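Local coordinates for protein acetyltransferase PA1377 (Pseudomonas aeruginosa, PDB 2VI7) that probably transfers an acetyl group from acetyl-CoA to an amine, as other GNAT-family (GCN5-related) N-acetyltransferases do, at residues Leu110-Ala114 with Asp115-Asn119; Pro133-Ala136 with Leu137-Phe141. All coordinates share one frame; numbering follows the deposited sequence.

Interaction 1 of 2, residues Leu110-Ala114 with Asp115-Asn119; sequences LLDIA and DNWMN
L111 and D112 accept D115 N, at 2.8 Å from L111 O, and N116 N in normal i to i+4 helical bonds, but at I113 the winding widens: I113 O accepts both W117 N and, at 2.8 Å, M118 N. The second of these spans five residues and comes almost end-on to the C=O bond of I113, whereas W117 N lies well above the carbonyl plane, 45° out of it. This shared acceptor is the evidence for a pi-type turn in the last part of the helix, and N119, with positive phi, has already left helical geometry.

One side-chain hydrogen bond joins the two segments, N116 ND2 to D112 OD2 at 2.6 Å. D112 holds CG anti to its backbone N (chi1 174°), which brings the carboxylate alongside the next turn. ND2 meets OD2 nearly along the C-O axis, and the acceptor lies within the amide plane of N116, although carboxylate and amide planes are 62° apart. The W117 ring stands beside D112, its CD1 edge set in plane against D112 O at 3.5 Å. I113 reaches two neighbours with different branches: CD1 touches W117 CD1 at 4.1 Å, while CG2 meets the terminal CE of the extended M118 chain. D115 turns its polar end elsewhere, making a salt bridge with R167 through OD2.

Helix 102-117 is the crossover of the beta-alpha-beta unit between parallel strands 86-95 and 122-128. L110, A114 and M118 pack on L75 of strand 68-77, I113 reaches L59 of strand 58-65, and N119 OD1 bonds to R169, so this end of the helix is tied to sheet and C-terminal residues alike.

Interaction 2 of 2, residues Pro133-Ala136 with Leu137-Phe141; sequences PALA and LYRKF. With SO4 (sulfate ion), chain E.
Sulfate O1 is gripped by two nitrogens of R139: NE at 2.9 Å, with an N-H...O angle of 153°, and NH2 at 3.3 Å in a weaker bond. O1 lies in the guanidinium plane at its edge, whereas the apolar partner comes over a face: L135 CD2 sits 3.4 Å from R139 NE, offset toward the rim of the group. With CG beside the backbone N (chi1 -79°), the R139 chain heads back over the preceding turn, and its extended run from CG to NE gives the reach to cross L135.

Beneath these side chains runs a regular series of i to i+4 bonds, with Y138 N to A134 O at 2.9 Å the straightest of the four, at 167°. A134 O also stands over one face of the Y138 ring, 3.0 Å from CD2 and displaced toward the rim. On the same ring, CE2 touches A134 CB at 3.8 Å. The phenol continues past L125 and V127 of strand 122-128.

This helix follows parallel strand 122-128 in the GNAT fold. Many relatives carry a tyrosine here near the acetyl-CoA sulfur, so Y138 probably lies at the cofactor site. L135, Y138 and R139 all touch M165 of strand 158-168, but the polar ends differ: Y138 OH is hydrogen-bonded to V93 N, while R139 turns to the sulfate, which T145 OG1 also bonds. The ion probably comes from the crystallisation liquor; its binding shows that this spot accepts an oxyanion, through in-plane N-H groups with an aliphatic branch over one guanidinium face.

In the fold
Interactions 1 and 2 lie on helices 102-117 and 132-140, with strand 122-128 between them in sequence; their centres are about 18 Å apart. They meet through packing, L111 CD1 lying 3.4 Å from F141 CD2. R167 of strand 158-168 is a shared neighbour, pairing with D115 and weakly with F141 O. Interaction 2 is probably near the acetyl-CoA site, which Y138 and V93 would line as in other GNAT enzymes; its L137 touches S104 near the start of helix 102-117, whereas interaction 1 occupies that helix's other end. An azide about 4 Å from the A134 side chain and another sulfate about 4 Å from that of L137 probably come from the crystallisation liquor, though such ions often mark pockets.

Interaction 1 of 2, residues Leu110-Ala114 with Asp115-Asn119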
loop_
_atom_site.group_PDB
_atom_site.type_symbol
_atom_site.label_atom_id
_atom_site.label_comp_id
_atom_site.label_asym_id
_atom_site.label_seq_id
_atom_site.Cartn_x
_atom_site.Cartn_y
_atom_site.Cartn_z
ATOM N N LEU A 110 17.032 10.115 -4.179
ATOM C CA LEU A 110 15.871 9.922 -3.311
ATOM C C LEU A 110 16.331 9.279 -2.007
ATOM O O LEU A 110 15.789 9.565 -0.938
ATOM C CB LEU A 110 14.833 9.006 -3.964
ATOM C CG LEU A 110 14.008 9.471 -5.164
ATOM C CD1 LEU A 110 13.041 8.376 -5.541
ATOM C CD2 LEU A 110 13.241 10.727 -4.821
ATOM N N LEU A 111 17.332 8.406 -2.108
ATOM C CA LEU A 111 17.876 7.706 -0.952
ATOM C C LEU A 111 18.698 8.638 -0.071
ATOM O O LEU A 111 18.825 8.404 1.129
ATOM C CB LEU A 111 18.724 6.521 -1.412
ATOM C CG LEU A 111 17.922 5.434 -2.123
ATOM C CD1 LEU A 111 18.825 4.286 -2.532
ATOM C CD2 LEU A 111 16.818 4.957 -1.198
ATOM N N ASP A 112 19.265 9.683 -0.674
ATOM C CA ASP A 112 20.034 10.674 0.069
ATOM C C ASP A 112 19.033 11.426 0.949
ATOM O O ASP A 112 19.290 11.687 2.126
ATOM C CB ASP A 112 20.713 11.666 -0.882
ATOM C CG ASP A 112 21.410 12.817 -0.134
ATOM O OD1 ASP A 112 21.228 13.998 -0.518
ATOM O OD2 ASP A 112 22.139 12.537 0.841
ATOM N N ILE A 113 17.887 11.768 0.365
ATOM C CA ILE A 113 16.833 12.471 1.082
ATOM C C ILE A 113 16.266 11.585 2.191
ATOM O O ILE A 113 16.024 12.046 3.309
ATOM C CB ILE A 113 15.672 12.856 0.138
ATOM C CG1 ILE A 113 16.156 13.834 -0.933
ATOM C CG2 ILE A 113 14.526 13.444 0.946
ATOM C CD1 ILE A 113 16.659 15.157 -0.391
ATOM N N ALA A 114 16.056 10.312 1.864
ATOM C CA ALA A 114 15.509 9.346 2.799
ATOM C C ALA A 114 16.445 9.117 3.973
ATOM O O ALA A 114 16.013 9.098 5.125
ATOM C CB ALA A 114 15.237 8.023 2.077
ATOM N N ASP A 115 17.733 8.963 3.680
ATOM C CA ASP A 115 18.722 8.707 4.720
ATOM C C ASP A 115 19.140 9.918 5.529
ATOM O O ASP A 115 19.038 9.928 6.749
ATOM C CB ASP A 115 20.016 8.115 4.143
ATOM C CG ASP A 115 19.812 6.814 3.413
ATOM O OD1 ASP A 115 18.729 6.212 3.538
ATOM O OD2 ASP A 115 20.759 6.391 2.715
ATOM N N ASN A 116 19.619 10.939 4.835
ATOM C CA ASN A 116 20.159 12.114 5.494
ATOM C C ASN A 116 19.245 13.241 5.898
ATOM O O ASN A 116 19.623 14.067 6.720
ATOM C CB ASN A 116 21.312 12.647 4.651
ATOM C CG ASN A 116 22.352 11.583 4.391
ATOM O OD1 ASN A 116 22.839 10.943 5.327
ATOM N ND2 ASN A 116 22.691 11.375 3.125
ATOM N N TRP A 117 18.045 13.282 5.348
ATOM C CA TRP A 117 17.146 14.347 5.714
ATOM C C TRP A 117 15.897 13.830 6.403
ATOM O O TRP A 117 15.476 14.381 7.416
ATOM C CB TRP A 117 16.814 15.172 4.478
ATOM C CG TRP A 117 18.058 15.693 3.836
ATOM C CD1 TRP A 117 18.904 15.011 3.007
ATOM C CD2 TRP A 117 18.640 16.988 4.023
ATOM N NE1 TRP A 117 19.976 15.800 2.667
ATOM C CE2 TRP A 117 19.841 17.020 3.276
ATOM C CE3 TRP A 117 18.264 18.128 4.750
ATOM C CZ2 TRP A 117 20.670 18.148 3.233
ATOM C CZ3 TRP A 117 19.089 19.254 4.706
ATOM C CH2 TRP A 117 20.280 19.252 3.951
ATOM N N MET A 118 15.311 12.763 5.881
ATOM C CA MET A 118 14.111 12.225 6.502
ATOM C C MET A 118 14.474 11.246 7.600
ATOM O O MET A 118 13.678 11.002 8.507
ATOM C CB MET A 118 13.231 11.515 5.471
ATOM C CG MET A 118 12.525 12.409 4.466
ATOM S SD MET A 118 11.454 11.395 3.444
ATOM C CE MET A 118 10.745 12.589 2.342
ATOM N N ASN A 119 15.678 10.689 7.507
ATOM C CA ASN A 119 16.180 9.716 8.476
ATOM C C ASN A 119 15.233 8.508 8.538
ATOM O O ASN A 119 14.867 8.042 9.617
ATOM C CB ASN A 119 16.329 10.388 9.855
ATOM C CG ASN A 119 17.170 9.571 10.840
ATOM O OD1 ASN A 119 18.200 8.999 10.479
ATOM N ND2 ASN A 119 16.740 9.541 12.099
#

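Interaction 2 of 2, residues Pro133-Ala136 with Leu137-Phe141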
loop_
_atom_site.group_PDB
_atom_site.type_symbol
_atom_site.label_atom_id
_atom_site.label_comp_id
_atom_site.label_asym_id
_atom_site.label_seq_id
_atom_site.Cartn_x
_atom_site.Cartn_y
_atom_site.Cartn_z
ATOM N N PRO A 133 17.418 -5.261 -15.475
ATOM C CA PRO A 133 18.166 -4.038 -15.169
ATOM C C PRO A 133 17.666 -3.279 -13.921
ATOM O O PRO A 133 18.472 -2.776 -13.139
ATOM C CB PRO A 133 18.038 -3.211 -16.458
ATOM C CG PRO A 133 16.910 -3.863 -17.217
ATOM C CD PRO A 133 17.054 -5.312 -16.898
ATOM N N ALA A 134 16.350 -3.198 -13.727
ATOM C CA ALA A 134 15.805 -2.493 -12.567
ATOM C C ALA A 134 16.193 -3.214 -11.280
ATOM O O ALA A 134 16.562 -2.587 -10.291
ATOM C CB ALA A 134 14.288 -2.396 -12.672
ATOM N N LEU A 135 16.106 -4.537 -11.303
ATOM C CA LEU A 135 16.442 -5.353 -10.144
ATOM C C LEU A 135 17.902 -5.144 -9.772
ATOM O O LEU A 135 18.253 -5.092 -8.591
ATOM C CB LEU A 135 16.221 -6.833 -10.464
ATOM C CG LEU A 135 15.432 -7.724 -9.506
ATOM C CD1 LEU A 135 15.600 -9.164 -9.968
ATOM C CD2 LEU A 135 15.902 -7.556 -8.066
ATOM N N ALA A 136 18.747 -5.047 -10.794
ATOM C CA ALA A 136 20.175 -4.849 -10.602
ATOM C C ALA A 136 20.407 -3.477 -9.987
ATOM O O ALA A 136 21.268 -3.316 -9.123
ATOM C CB ALA A 136 20.910 -4.964 -11.945
ATOM N N LEU A 137 19.626 -2.495 -10.433
ATOM C CA LEU A 137 19.730 -1.131 -9.925
ATOM C C LEU A 137 19.348 -1.041 -8.440
ATOM O O LEU A 137 20.083 -0.466 -7.637
ATOM C CB LEU A 137 18.839 -0.189 -10.748
ATOM C CG LEU A 137 18.710 1.248 -10.220
ATOM C CD1 LEU A 137 20.056 1.926 -10.274
ATOM C CD2 LEU A 137 17.714 2.027 -11.051
ATOM N N TYR A 138 18.205 -1.613 -8.080
ATOM C CA TYR A 138 17.741 -1.582 -6.704
ATOM C C TYR A 138 18.676 -2.370 -5.800
ATOM O O TYR A 138 18.906 -1.986 -4.661
ATOM C CB TYR A 138 16.312 -2.118 -6.628
ATOM C CG TYR A 138 15.356 -1.371 -7.551
ATOM C CD1 TYR A 138 15.438 0.014 -7.696
ATOM C CD2 TYR A 138 14.372 -2.047 -8.277
ATOM C CE1 TYR A 138 14.569 0.710 -8.540
ATOM C CE2 TYR A 138 13.488 -1.358 -9.127
ATOM C CZ TYR A 138 13.598 0.021 -9.254
ATOM O OH TYR A 138 12.756 0.714 -10.098
ATOM N N ARG A 139 19.217 -3.472 -6.306
ATOM C CA ARG A 139 20.154 -4.279 -5.523
ATOM C C ARG A 139 21.456 -3.504 -5.314
ATOM O O ARG A 139 22.088 -3.618 -4.270
ATOM C CB ARG A 139 20.449 -5.601 -6.233
ATOM C CG ARG A 139 19.359 -6.626 -6.071
ATOM C CD ARG A 139 19.634 -7.858 -6.900
ATOM N NE ARG A 139 18.675 -8.921 -6.610
ATOM C CZ ARG A 139 18.534 -10.017 -7.348
ATOM N NH1 ARG A 139 19.285 -10.196 -8.425
ATOM N NH2 ARG A 139 17.654 -10.942 -7.003
ATOM N N LYS A 140 21.855 -2.728 -6.316
ATOM C CA LYS A 140 23.058 -1.911 -6.226
ATOM C C LYS A 140 22.935 -0.944 -5.046
ATOM O O LYS A 140 23.921 -0.660 -4.365
ATOM C CB LYS A 140 23.243 -1.109 -7.515
ATOM C CG LYS A 140 24.184 0.077 -7.377
ATOM C CD LYS A 140 24.197 0.940 -8.623
ATOM C CE LYS A 140 24.814 2.309 -8.340
ATOM N NZ LYS A 140 26.168 2.231 -7.707
ATOM N N PHE A 141 21.722 -0.442 -4.809
ATOM C CA PHE A 141 21.470 0.512 -3.726
ATOM C C PHE A 141 21.057 -0.076 -2.381
ATOM O O PHE A 141 20.525 0.636 -1.535
ATOM C CB PHE A 141 20.429 1.564 -4.153
ATOM C CG PHE A 141 20.979 2.631 -5.079
ATOM C CD1 PHE A 141 20.972 2.453 -6.466
ATOM C CD2 PHE A 141 21.561 3.789 -4.559
ATOM C CE1 PHE A 141 21.543 3.409 -7.319
ATOM C CE2 PHE A 141 22.138 4.753 -5.407
ATOM C CZ PHE A 141 22.130 4.564 -6.785
HETATM S S SO4 E . 18.088 -10.314 -3.204
HETATM O O1 SO4 E . 17.293 -9.466 -4.108
HETATM O O2 SO4 E . 17.647 -10.121 -1.808
HETATM O O3 SO4 E . 17.920 -11.744 -3.573
HETATM O O4 SO4 E . 19.487 -9.892 -3.336
#